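Local coordinates for protein amidase, hydantoinase/carbamoylase family (Paraburkholderia phymatum, PDB 6C0D) that probably hydrolyses N-carbamoyl-L-amino acids as a zinc-dependent homodimeric amidase of the peptidase M20 family, at residues Arg113-Gly116 with Ala120-Glu123; Arg122-Asp127 with Arg415-Leu420; Asp257-Leu262 with Thr267-Gly272; Arg301-Glu306 with Ala332-Thr337. All coordinates share one frame; numbering follows the deposited sequence. Where two conformers were deposited one is given.

Contact 1 (Arg113-Gly116 with Ala120-Glu123)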
loop_
_atom_site.group_PDB
_atom_site.type_symbol
_atom_site.label_atom_id
_atom_site.label_comp_id
_atom_site.label_asym_id
_atom_site.label_seq_id
_atom_site.Cartn_x
_atom_site.Cartn_y
_atom_site.Cartn_z
ATOM N N ARG A 113 -0.379 -46.178 20.951
ATOM C CA ARG A 113 -0.929 -46.830 22.131
ATOM C C ARG A 113 -2.004 -47.835 21.740
ATOM O O ARG A 113 -1.975 -48.994 22.167
ATOM C CB ARG A 113 -1.480 -45.774 23.105
ATOM C CG ARG A 113 -0.367 -44.989 23.840
ATOM C CD ARG A 113 -0.942 -44.056 24.928
ATOM N NE ARG A 113 -1.829 -43.032 24.362
ATOM C CZ ARG A 113 -1.740 -41.724 24.599
ATOM N NH1 ARG A 113 -0.805 -41.246 25.416
ATOM N NH2 ARG A 113 -2.614 -40.892 24.033
ATOM N N ALA A 114 -2.959 -47.412 20.910
ATOM C CA ALA A 114 -4.088 -48.280 20.588
ATOM C C ALA A 114 -3.651 -49.510 19.792
ATOM O O ALA A 114 -4.157 -50.614 20.028
ATOM C CB ALA A 114 -5.151 -47.487 19.823
ATOM N N LEU A 115 -2.720 -49.353 18.843
ATOM C CA LEU A 115 -2.293 -50.535 18.091
ATOM C C LEU A 115 -1.524 -51.496 18.981
ATOM O O LEU A 115 -1.588 -52.721 18.780
ATOM C CB LEU A 115 -1.457 -50.133 16.870
ATOM C CG LEU A 115 -2.257 -49.934 15.562
ATOM C CD1 LEU A 115 -3.336 -48.862 15.730
ATOM C CD2 LEU A 115 -1.343 -49.592 14.369
ATOM N N GLY A 116 -0.815 -50.966 19.983
ATOM C CA GLY A 116 -0.121 -51.819 20.937
ATOM C C GLY A 116 -1.051 -52.556 21.873
ATOM O O GLY A 116 -0.690 -53.619 22.386
ATOM N N ALA A 120 -4.275 -58.202 17.678
ATOM C CA ALA A 120 -4.047 -58.379 16.241
ATOM C C ALA A 120 -3.044 -57.386 15.646
ATOM O O ALA A 120 -2.476 -57.669 14.592
ATOM C CB ALA A 120 -5.370 -58.267 15.484
ATOM N N THR A 121 -2.823 -56.232 16.268
ATOM C CA THR A 121 -1.886 -55.233 15.759
ATOM C C THR A 121 -0.696 -55.022 16.686
ATOM O O THR A 121 0.144 -54.145 16.411
ATOM C CB THR A 121 -2.600 -53.886 15.550
ATOM O OG1 THR A 121 -3.210 -53.497 16.784
ATOM C CG2 THR A 121 -3.714 -54.026 14.502
ATOM N N ARG A 122 -0.597 -55.809 17.760
ATOM C CA ARG A 122 0.409 -55.583 18.789
ATOM C C ARG A 122 1.820 -55.634 18.224
ATOM O O ARG A 122 2.691 -54.902 18.690
ATOM C CB ARG A 122 0.253 -56.628 19.907
ATOM C CG ARG A 122 1.196 -56.410 21.104
ATOM C CD ARG A 122 1.247 -57.636 22.011
ATOM N NE ARG A 122 1.769 -58.780 21.278
ATOM C CZ ARG A 122 3.067 -58.999 21.087
ATOM N NH1 ARG A 122 3.969 -58.162 21.593
ATOM N NH2 ARG A 122 3.466 -60.052 20.395
ATOM N N GLU A 123 2.058 -56.467 17.204
ATOM C CA GLU A 123 3.408 -56.610 16.666
ATOM C C GLU A 123 3.857 -55.417 15.828
ATOM O O GLU A 123 5.058 -55.291 15.565
ATOM C CB GLU A 123 3.509 -57.879 15.808
ATOM C CG GLU A 123 3.216 -59.129 16.585
ATOM C CD GLU A 123 3.232 -60.384 15.729
ATOM O OE1 GLU A 123 3.702 -60.319 14.567
ATOM O OE2 GLU A 123 2.767 -61.433 16.225
#
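T121 meets L115 through its side chain, which reaches back from the loop to the last turn of helix 102-117. The CB of T121 starts the approach, 3.6 Å from the carbonyl O of L115 and 4.0 Å from CG of the same leucine, whose side chain it crosses at about a right angle. From CB the side chain divides. OG1 of T121 donates a hydrogen bond of 2.7 Å to O of L115, arriving in the carbonyl plane on a lone pair, with a C=O...O angle of 116°. The chi1 of 56° places this hydroxyl between the threonine's own backbone N and carbonyl carbon, facing the helix. CG2 turns the other way, beside the backbone N, and the threonine side chain also packs on P14. O of L115 also lies 3.5 Å from CA of R122 in a CH...O contact. Further along, CG of R122 passes G116 O at 3.6 Å before its chain bends away from the helix. The hydroxyl thus holds a carbonyl at the C-terminal end of a helix, in the loop that joins helix 102-117 to strand 125-130 in the alpha/beta catalytic domain of M20 enzymes.

Contact 2 (Arg122-Asp127 with Arg415-Leu420)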
loop_
_atom_site.group_PDB
_atom_site.type_symbol
_atom_site.label_atom_id
_atom_site.label_comp_id
_atom_site.label_asym_id
_atom_site.label_seq_id
_atom_site.Cartn_x
_atom_site.Cartn_y
_atom_site.Cartn_z
ATOM N N ARG A 122 -0.597 -55.809 17.760
ATOM C CA ARG A 122 0.409 -55.583 18.789
ATOM C C ARG A 122 1.820 -55.634 18.224
ATOM O O ARG A 122 2.691 -54.902 18.690
ATOM C CB ARG A 122 0.253 -56.628 19.907
ATOM C CG ARG A 122 1.196 -56.410 21.104
ATOM C CD ARG A 122 1.247 -57.636 22.011
ATOM N NE ARG A 122 1.769 -58.780 21.278
ATOM C CZ ARG A 122 3.067 -58.999 21.087
ATOM N NH1 ARG A 122 3.969 -58.162 21.593
ATOM N NH2 ARG A 122 3.466 -60.052 20.395
ATOM N N GLU A 123 2.058 -56.467 17.204
ATOM C CA GLU A 123 3.408 -56.610 16.666
ATOM C C GLU A 123 3.857 -55.417 15.828
ATOM O O GLU A 123 5.058 -55.291 15.565
ATOM C CB GLU A 123 3.509 -57.879 15.808
ATOM C CG GLU A 123 3.216 -59.129 16.585
ATOM C CD GLU A 123 3.232 -60.384 15.729
ATOM O OE1 GLU A 123 3.702 -60.319 14.567
ATOM O OE2 GLU A 123 2.767 -61.433 16.225
ATOM N N PHE A 124 2.943 -54.546 15.394
ATOM C CA PHE A 124 3.288 -53.579 14.356
ATOM C C PHE A 124 4.110 -52.434 14.939
ATOM O O PHE A 124 3.667 -51.768 15.881
ATOM C CB PHE A 124 2.029 -52.997 13.716
ATOM C CG PHE A 124 1.105 -54.011 13.077
ATOM C CD1 PHE A 124 1.492 -55.322 12.848
ATOM C CD2 PHE A 124 -0.178 -53.611 12.698
ATOM C CE1 PHE A 124 0.606 -56.225 12.251
ATOM C CE2 PHE A 124 -1.059 -54.501 12.102
ATOM C CZ PHE A 124 -0.671 -55.800 11.884
ATOM N N ALA A 125 5.278 -52.164 14.348
ATOM C CA ALA A 125 6.087 -51.033 14.787
ATOM C C ALA A 125 5.460 -49.717 14.327
ATOM O O ALA A 125 5.230 -49.510 13.130
ATOM C CB ALA A 125 7.521 -51.163 14.263
ATOM N N VAL A 126 5.193 -48.823 15.281
ATOM C CA VAL A 126 4.709 -47.469 15.003
ATOM C C VAL A 126 5.641 -46.490 15.710
ATOM O O VAL A 126 5.827 -46.592 16.927
ATOM C CB VAL A 126 3.265 -47.267 15.488
ATOM C CG1 VAL A 126 2.805 -45.813 15.197
ATOM C CG2 VAL A 126 2.329 -48.300 14.829
ATOM N N ASP A 127 6.250 -45.571 14.948
ATOM C CA ASP A 127 7.074 -44.485 15.479
ATOM C C ASP A 127 6.230 -43.212 15.530
ATOM O O ASP A 127 5.304 -43.043 14.733
ATOM C CB ASP A 127 8.315 -44.200 14.608
ATOM C CG ASP A 127 9.277 -45.386 14.472
ATOM O OD1 ASP A 127 9.255 -46.345 15.282
ATOM O OD2 ASP A 127 10.124 -45.323 13.546
ATOM N N ARG A 415 -4.255 -50.953 8.961
ATOM C CA ARG A 415 -4.234 -51.597 7.650
ATOM C C ARG A 415 -2.920 -51.332 6.935
ATOM O O ARG A 415 -2.381 -52.221 6.266
ATOM C CB ARG A 415 -5.400 -51.097 6.794
ATOM C CG ARG A 415 -6.779 -51.451 7.331
ATOM C CD ARG A 415 -7.011 -52.952 7.307
ATOM N NE ARG A 415 -6.734 -53.539 5.999
ATOM C CZ ARG A 415 -7.512 -53.414 4.927
ATOM N NH1 ARG A 415 -8.628 -52.695 4.987
ATOM N NH2 ARG A 415 -7.167 -53.996 3.785
ATOM N N ILE A 416 -2.422 -50.098 7.030
ATOM C CA ILE A 416 -1.150 -49.741 6.402
ATOM C C ILE A 416 -0.025 -50.568 6.991
ATOM O O ILE A 416 0.777 -51.177 6.268
ATOM C CB ILE A 416 -0.871 -48.237 6.586
ATOM C CG1 ILE A 416 -1.816 -47.403 5.717
ATOM C CG2 ILE A 416 0.618 -47.927 6.253
ATOM C CD1 ILE A 416 -1.895 -45.917 6.160
ATOM N N ALA A 417 0.049 -50.607 8.323
ATOM C CA ALA A 417 1.122 -51.360 8.967
ATOM C C ALA A 417 0.981 -52.854 8.702
ATOM O O ALA A 417 1.981 -53.549 8.453
ATOM C CB ALA A 417 1.112 -51.057 10.469
ATOM N N GLY A 418 -0.253 -53.363 8.716
ATOM C CA GLY A 418 -0.449 -54.780 8.452
ATOM C C GLY A 418 -0.042 -55.156 7.040
ATOM O O GLY A 418 0.422 -56.272 6.797
ATOM N N ALA A 419 -0.175 -54.218 6.103
ATOM C CA ALA A 419 0.180 -54.480 4.709
ATOM C C ALA A 419 1.686 -54.512 4.480
ATOM O O ALA A 419 2.135 -55.059 3.466
ATOM C CB ALA A 419 -0.447 -53.415 3.818
ATOM N N LEU A 420 2.473 -53.936 5.391
ATOM C CA LEU A 420 3.926 -53.895 5.219
ATOM C C LEU A 420 4.587 -55.248 5.417
ATOM O O LEU A 420 5.771 -55.392 5.090
ATOM C CB LEU A 420 4.533 -52.889 6.193
ATOM C CG LEU A 420 4.091 -51.437 6.046
ATOM C CD1 LEU A 420 4.706 -50.598 7.169
ATOM C CD2 LEU A 420 4.491 -50.888 4.659
#
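F124 lays its ring against A417 and G418, on a helical turn closed by the amide N of A419, which is held by the carbonyl O of R415 at 3.0 Å and more weakly by that of I416. Across the contact itself there is no hydrogen bond; the phenyl group does the work. Its CD2 touches CB of A417 at 3.6 Å, while CB of F124 lies 3.9 Å from the same methyl. Farther out, CZ of F124 comes within 3.6 Å of CA of G418, and CE2 lies 3.7 Å from N of that glycine. G418 has no side chain to hold the ring off, so the phenyl group rests directly against helix backbone, with the A417 carbonyl carbon over one face and offset toward the rim. With CG anti to the carbonyl carbon (chi1 -59°), the ring extends from the chain toward the helix. This is the packing of a C-terminal helix, 399-419, against the start of strand 125-130, in the alpha/beta catalytic domain of the M20 family. The strand is paired with 83-88 through backbone bonds of A125 with L84 and of D127 with L84 and I86. Within the strand, OD2 of D127 is held by R188 and Q189, and OD1 by the backbone N of S77. R421, just past the helix, packs on F124 and forms a salt bridge with E123, while I416 faces L342 and H345 of helix 340-353.

Contact 3 (Asp257-Leu262 with Thr267-Gly272)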
loop_
_atom_site.group_PDB
_atom_site.type_symbol
_atom_site.label_atom_id
_atom_site.label_comp_id
_atom_site.label_asym_id
_atom_site.label_seq_id
_atom_site.Cartn_x
_atom_site.Cartn_y
_atom_site.Cartn_z
ATOM N N ASP A 257 -7.840 -12.880 -16.062
ATOM C CA ASP A 257 -8.345 -13.469 -17.294
ATOM C C ASP A 257 -7.490 -14.659 -17.717
ATOM O O ASP A 257 -8.016 -15.738 -18.014
ATOM C CB ASP A 257 -8.394 -12.408 -18.394
ATOM C CG ASP A 257 -8.719 -12.994 -19.756
ATOM O OD1 ASP A 257 -9.905 -13.278 -20.011
ATOM O OD2 ASP A 257 -7.784 -13.179 -20.566
ATOM N N ALA A 258 -6.168 -14.489 -17.731
ATOM C CA ALA A 258 -5.302 -15.581 -18.180
ATOM C C ALA A 258 -5.328 -16.761 -17.213
ATOM O O ALA A 258 -5.349 -17.923 -17.643
ATOM C CB ALA A 258 -3.877 -15.060 -18.364
ATOM N N PHE A 259 -5.318 -16.494 -15.904
ATOM C CA PHE A 259 -5.345 -17.589 -14.943
ATOM C C PHE A 259 -6.709 -18.265 -14.917
ATOM O O PHE A 259 -6.791 -19.487 -14.743
ATOM C CB PHE A 259 -4.981 -17.098 -13.544
ATOM C CG PHE A 259 -3.505 -16.868 -13.335
ATOM C CD1 PHE A 259 -2.603 -16.963 -14.393
ATOM C CD2 PHE A 259 -3.028 -16.533 -12.072
ATOM C CE1 PHE A 259 -1.243 -16.743 -14.189
ATOM C CE2 PHE A 259 -1.668 -16.332 -11.851
ATOM C CZ PHE A 259 -0.770 -16.422 -12.912
ATOM N N GLY A 260 -7.791 -17.490 -15.075
ATOM C CA GLY A 260 -9.117 -18.102 -15.115
ATOM C C GLY A 260 -9.271 -19.085 -16.263
ATOM O O GLY A 260 -9.924 -20.120 -16.127
ATOM N N ARG A 261 -8.655 -18.783 -17.407
ATOM C CA ARG A 261 -8.694 -19.710 -18.538
ATOM C C ARG A 261 -7.946 -21.010 -18.252
ATOM O O ARG A 261 -8.299 -22.055 -18.808
ATOM C CB ARG A 261 -8.103 -19.049 -19.779
ATOM C CG ARG A 261 -8.945 -17.914 -20.315
ATOM C CD ARG A 261 -8.196 -17.119 -21.377
ATOM N NE ARG A 261 -8.856 -15.843 -21.617
ATOM C CZ ARG A 261 -9.953 -15.708 -22.355
ATOM N NH1 ARG A 261 -10.500 -16.772 -22.928
ATOM N NH2 ARG A 261 -10.504 -14.513 -22.522
ATOM N N LEU A 262 -6.905 -20.971 -17.418
ATOM C CA LEU A 262 -6.109 -22.167 -17.133
ATOM C C LEU A 262 -6.607 -22.951 -15.927
ATOM O O LEU A 262 -6.316 -24.152 -15.818
ATOM C CB LEU A 262 -4.645 -21.781 -16.891
ATOM C CG LEU A 262 -3.891 -21.158 -18.068
ATOM C CD1 LEU A 262 -2.578 -20.555 -17.590
ATOM C CD2 LEU A 262 -3.650 -22.220 -19.148
ATOM N N THR A 267 -7.573 -24.382 -8.375
ATOM C CA THR A 267 -6.473 -23.435 -8.569
ATOM C C THR A 267 -6.697 -22.191 -7.712
ATOM O O THR A 267 -7.825 -21.712 -7.607
ATOM C CB THR A 267 -6.402 -23.043 -10.045
ATOM O OG1 THR A 267 -6.431 -24.235 -10.852
ATOM C CG2 THR A 267 -5.124 -22.235 -10.361
ATOM N N VAL A 268 -5.624 -21.656 -7.095
ATOM C CA VAL A 268 -5.741 -20.397 -6.350
ATOM C C VAL A 268 -4.686 -19.399 -6.799
ATOM O O VAL A 268 -3.568 -19.763 -7.181
ATOM C CB VAL A 268 -5.661 -20.580 -4.814
ATOM C CG1 VAL A 268 -6.901 -21.354 -4.301
ATOM C CG2 VAL A 268 -4.341 -21.240 -4.362
ATOM N N TRP A 269 -5.050 -18.113 -6.732
ATOM C CA TRP A 269 -4.069 -17.054 -6.919
ATOM C C TRP A 269 -4.543 -15.824 -6.161
ATOM O O TRP A 269 -5.749 -15.614 -5.975
ATOM C CB TRP A 269 -3.817 -16.730 -8.400
ATOM C CG TRP A 269 -4.979 -16.117 -9.170
ATOM C CD1 TRP A 269 -5.196 -14.769 -9.442
ATOM C CD2 TRP A 269 -6.035 -16.827 -9.805
ATOM N NE1 TRP A 269 -6.332 -14.624 -10.199
ATOM C CE2 TRP A 269 -6.863 -15.870 -10.443
ATOM C CE3 TRP A 269 -6.378 -18.190 -9.889
ATOM C CZ2 TRP A 269 -8.008 -16.232 -11.155
ATOM C CZ3 TRP A 269 -7.524 -18.546 -10.608
ATOM C CH2 TRP A 269 -8.322 -17.575 -11.219
ATOM N N THR A 270 -3.576 -15.027 -5.710
ATOM C CA THR A 270 -3.848 -13.988 -4.714
ATOM C C THR A 270 -2.903 -12.822 -4.908
ATOM O O THR A 270 -1.688 -13.019 -4.955
ATOM C CB THR A 270 -3.652 -14.528 -3.285
ATOM O OG1 THR A 270 -4.240 -15.829 -3.171
ATOM C CG2 THR A 270 -4.296 -13.583 -2.254
ATOM N N VAL A 271 -3.457 -11.615 -4.957
ATOM C CA VAL A 271 -2.661 -10.396 -4.858
ATOM C C VAL A 271 -2.712 -9.985 -3.390
ATOM O O VAL A 271 -3.726 -9.452 -2.910
ATOM C CB VAL A 271 -3.192 -9.297 -5.781
ATOM C CG1 VAL A 271 -2.461 -7.966 -5.499
ATOM C CG2 VAL A 271 -3.016 -9.711 -7.255
ATOM N N GLY A 272 -1.617 -10.226 -2.667
ATOM C CA GLY A 272 -1.645 -9.997 -1.239
ATOM C C GLY A 272 -1.230 -8.603 -0.822
ATOM O O GLY A 272 -1.504 -8.175 0.305
#
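W269 carries most of the contact of strand 268-277 with F259 and G260 of helix 244-262. Just before the strand comes T267, whose OG1 is bonded to the backbone N of D264 and the carboxylate of D296. The CB of V268 points away from the helix. At W269 the direction reverses. A chi1 of 66° sets CG between the residue's own N and carbonyl carbon, and F259 stands over one face of the indole, the two side chains sliding past each other in opposite directions. The edge of the F259 ring meets the indole face, CD2 lying 3.5 Å from CG of W269. The result is a T-shaped pair, with planes at 89° and the centroid of the phenyl ring 5.1 Å from that of the five-membered ring. CB of F259 adds a CH-pi contact, standing 3.8 Å above the centroid of the six-membered ring, nearly on its normal. At the far rim CH2 of W269 is 3.9 Å from N of G260. Helix and strand here follow strand 210-227 and precede strand 283-296, helix 299-317 and strand 323-328, giving the beta-alpha-beta-beta-alpha-beta order of the small dimerisation domain of M20 enzymes. The indole NE1 has its hydrogen-bond partner in D256, and F259 also meets F294 edge to face. T270 gives the strand a link across the dimer, its OG1 hydrogen-bonded to R241 of the second subunit, on which V268 also packs.

Contact 4 (Arg301-Glu306 with Ala332-Thr337)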
loop_
_atom_site.group_PDB
_atom_site.type_symbol
_atom_site.label_atom_id
_atom_site.label_comp_id
_atom_site.label_asym_id
_atom_site.label_seq_id
_atom_site.Cartn_x
_atom_site.Cartn_y
_atom_site.Cartn_z
ATOM N N ARG A 301 -0.177 -27.313 -15.052
ATOM C CA ARG A 301 -0.940 -26.070 -14.919
ATOM C C ARG A 301 -0.118 -24.999 -14.226
ATOM O O ARG A 301 -0.132 -23.828 -14.634
ATOM C CB ARG A 301 -2.232 -26.309 -14.142
ATOM C CG ARG A 301 -3.078 -25.016 -14.041
ATOM C CD ARG A 301 -4.333 -25.194 -13.183
ATOM N NE ARG A 301 -5.325 -26.005 -13.885
ATOM C CZ ARG A 301 -5.599 -27.275 -13.604
ATOM N NH1 ARG A 301 -4.968 -27.899 -12.613
ATOM N NH2 ARG A 301 -6.518 -27.918 -14.313
ATOM N N LEU A 302 0.596 -25.383 -13.169
ATOM C CA LEU A 302 1.406 -24.417 -12.436
ATOM C C LEU A 302 2.441 -23.782 -13.351
ATOM O O LEU A 302 2.650 -22.563 -13.311
ATOM C CB LEU A 302 2.071 -25.107 -11.246
ATOM C CG LEU A 302 2.757 -24.280 -10.165
ATOM C CD1 LEU A 302 1.768 -23.320 -9.454
ATOM C CD2 LEU A 302 3.402 -25.260 -9.162
ATOM N N HIS A 303 3.078 -24.591 -14.209
ATOM C CA HIS A 303 4.072 -24.077 -15.146
ATOM C C HIS A 303 3.419 -23.252 -16.249
ATOM O O HIS A 303 3.994 -22.261 -16.711
ATOM C CB HIS A 303 4.877 -25.238 -15.759
ATOM C CG HIS A 303 5.557 -26.109 -14.747
ATOM N ND1 HIS A 303 6.082 -27.346 -15.059
ATOM C CD2 HIS A 303 5.794 -25.922 -13.425
ATOM C CE1 HIS A 303 6.610 -27.884 -13.973
ATOM N NE2 HIS A 303 6.446 -27.042 -12.968
ATOM N N ALA A 304 2.228 -23.660 -16.698
ATOM C CA ALA A 304 1.530 -22.880 -17.719
ATOM C C ALA A 304 1.104 -21.525 -17.172
ATOM O O ALA A 304 1.091 -20.533 -17.916
ATOM C CB ALA A 304 0.301 -23.632 -18.237
ATOM N N MET A 305 0.757 -21.461 -15.882
ATOM C CA MET A 305 0.410 -20.178 -15.272
ATOM C C MET A 305 1.621 -19.261 -15.222
ATOM O O MET A 305 1.527 -18.070 -15.549
ATOM C CB MET A 305 -0.166 -20.411 -13.873
ATOM C CG MET A 305 -1.562 -21.043 -13.902
ATOM S SD MET A 305 -2.103 -21.625 -12.279
ATOM C CE MET A 305 -2.545 -20.042 -11.531
ATOM N N GLU A 306 2.778 -19.802 -14.832
ATOM C CA GLU A 306 4.005 -19.013 -14.846
ATOM C C GLU A 306 4.327 -18.527 -16.255
ATOM O O GLU A 306 4.667 -17.350 -16.464
ATOM C CB GLU A 306 5.152 -19.852 -14.277
ATOM C CG GLU A 306 6.487 -19.146 -14.227
ATOM C CD GLU A 306 7.502 -19.940 -13.426
ATOM O OE1 GLU A 306 7.495 -19.841 -12.181
ATOM O OE2 GLU A 306 8.287 -20.689 -14.044
ATOM N N ALA A 332 10.156 -21.124 -4.623
ATOM C CA ALA A 332 9.149 -21.843 -5.396
ATOM C C ALA A 332 9.118 -23.316 -4.985
ATOM O O ALA A 332 10.145 -23.908 -4.649
ATOM C CB ALA A 332 9.452 -21.727 -6.895
ATOM N N GLU A 333 7.938 -23.916 -5.034
ATOM C CA GLU A 333 7.776 -25.316 -4.662
ATOM C C GLU A 333 6.987 -26.036 -5.744
ATOM O O GLU A 333 6.094 -25.449 -6.361
ATOM C CB GLU A 333 7.074 -25.444 -3.298
ATOM C CG GLU A 333 7.858 -24.839 -2.140
ATOM C CD GLU A 333 7.076 -24.819 -0.823
ATOM O OE1 GLU A 333 5.930 -25.318 -0.785
ATOM O OE2 GLU A 333 7.612 -24.300 0.182
ATOM N N GLU A 334 7.346 -27.322 -6.001
ATOM C CA GLU A 334 6.574 -28.134 -6.926
ATOM C C GLU A 334 5.477 -28.873 -6.171
ATOM O O GLU A 334 5.598 -29.098 -4.962
ATOM C CB GLU A 334 7.490 -29.147 -7.627
ATOM C CG GLU A 334 8.528 -28.488 -8.559
ATOM C CD GLU A 334 7.849 -27.580 -9.572
ATOM O OE1 GLU A 334 7.187 -28.113 -10.484
ATOM O OE2 GLU A 334 7.940 -26.341 -9.439
ATOM N N PRO A 335 4.397 -29.268 -6.848
ATOM C CA PRO A 335 3.420 -30.163 -6.208
ATOM C C PRO A 335 4.091 -31.457 -5.765
ATOM O O PRO A 335 5.052 -31.931 -6.381
ATOM C CB PRO A 335 2.391 -30.432 -7.314
ATOM C CG PRO A 335 2.585 -29.257 -8.335
ATOM C CD PRO A 335 4.064 -28.980 -8.258
ATOM N N VAL A 336 3.573 -32.029 -4.682
ATOM C CA VAL A 336 4.112 -33.267 -4.117
ATOM C C VAL A 336 2.929 -34.199 -3.896
ATOM O O VAL A 336 2.054 -33.907 -3.072
ATOM C CB VAL A 336 4.892 -33.035 -2.813
ATOM C CG1 VAL A 336 5.287 -34.387 -2.187
ATOM C CG2 VAL A 336 6.166 -32.207 -3.078
ATOM N N THR A 337 2.885 -35.308 -4.637
ATOM C CA THR A 337 1.738 -36.205 -4.509
ATOM C C THR A 337 1.878 -37.072 -3.268
ATOM O O THR A 337 2.981 -37.472 -2.887
ATOM C CB THR A 337 1.607 -37.106 -5.738
ATOM O OG1 THR A 337 2.744 -37.960 -5.791
ATOM C CG2 THR A 337 1.573 -36.278 -7.011
#
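H303 and E334 form an imidazole-carboxylate hydrogen bond that spans from helix 299-317 to the extended segment 332-337. NE2 of H303 donates to OE1 of E334 at 2.8 Å, with an N-H...O angle of 159°. The acceptor lies close to the plane of the imidazole, at its edge, and the donor reaches OE1 on the syn side, somewhat out of the carboxylate plane; the two planes are turned 33° from each other. H303 was modelled in two conformations, so how constantly the bond is made remains doubtful. E334 brings its acid group round by a bend at chi2. Its other oxygen, OE2, is in a salt bridge with R220 of strand 210-227, which fixes the carboxylate from a second direction, and E306 engages the same arginine. The carboxylate at NE2 might favour the protonated imidazole, though R220 on the same carboxylate would weaken this. The contact joins helix 299-317, in the small dimerisation domain of the M20 fold, to the segment between strand 323-328 and helix 340-353, which runs beside strand 210-227. Deeper in, L302 is the buried partner. Its CD2 methyl rests 3.9 Å from CD of P335, and the same methyl is 3.9 Å from O of E333. The leucine extends with CG anti to the backbone N (chi1 -168°), which brings the CD2 branch to the segment, while F294 and R220 pack round it. The CB of E333 points away from the helix, and its side chain lies about 5 Å from a bound HEPES molecule.

How the contacts relate
Contacts 1 and 2 sit at one end of the elongated subunit, their centres 8 Å apart; contact 3 and the helix of contact 4 lie in the small domain, the centres of these two contacts about 13 Å apart. Contact 1 comes first along the chain, and its loop runs straight into contact 2, where V126 packs on L115. Contact 2 then joins this early strand to the C-terminal helix, so everything between, including contacts 3 and 4, belongs to the chain it spans. Contacts 3 and 4 touch through helices 244-262 and 299-317, where R301 bonds to the carbonyl of L262. The centres of contacts 1 and 3 are 47 Å apart, consistent with the two-domain M20 fold; contact 3 alone reaches the second subunit.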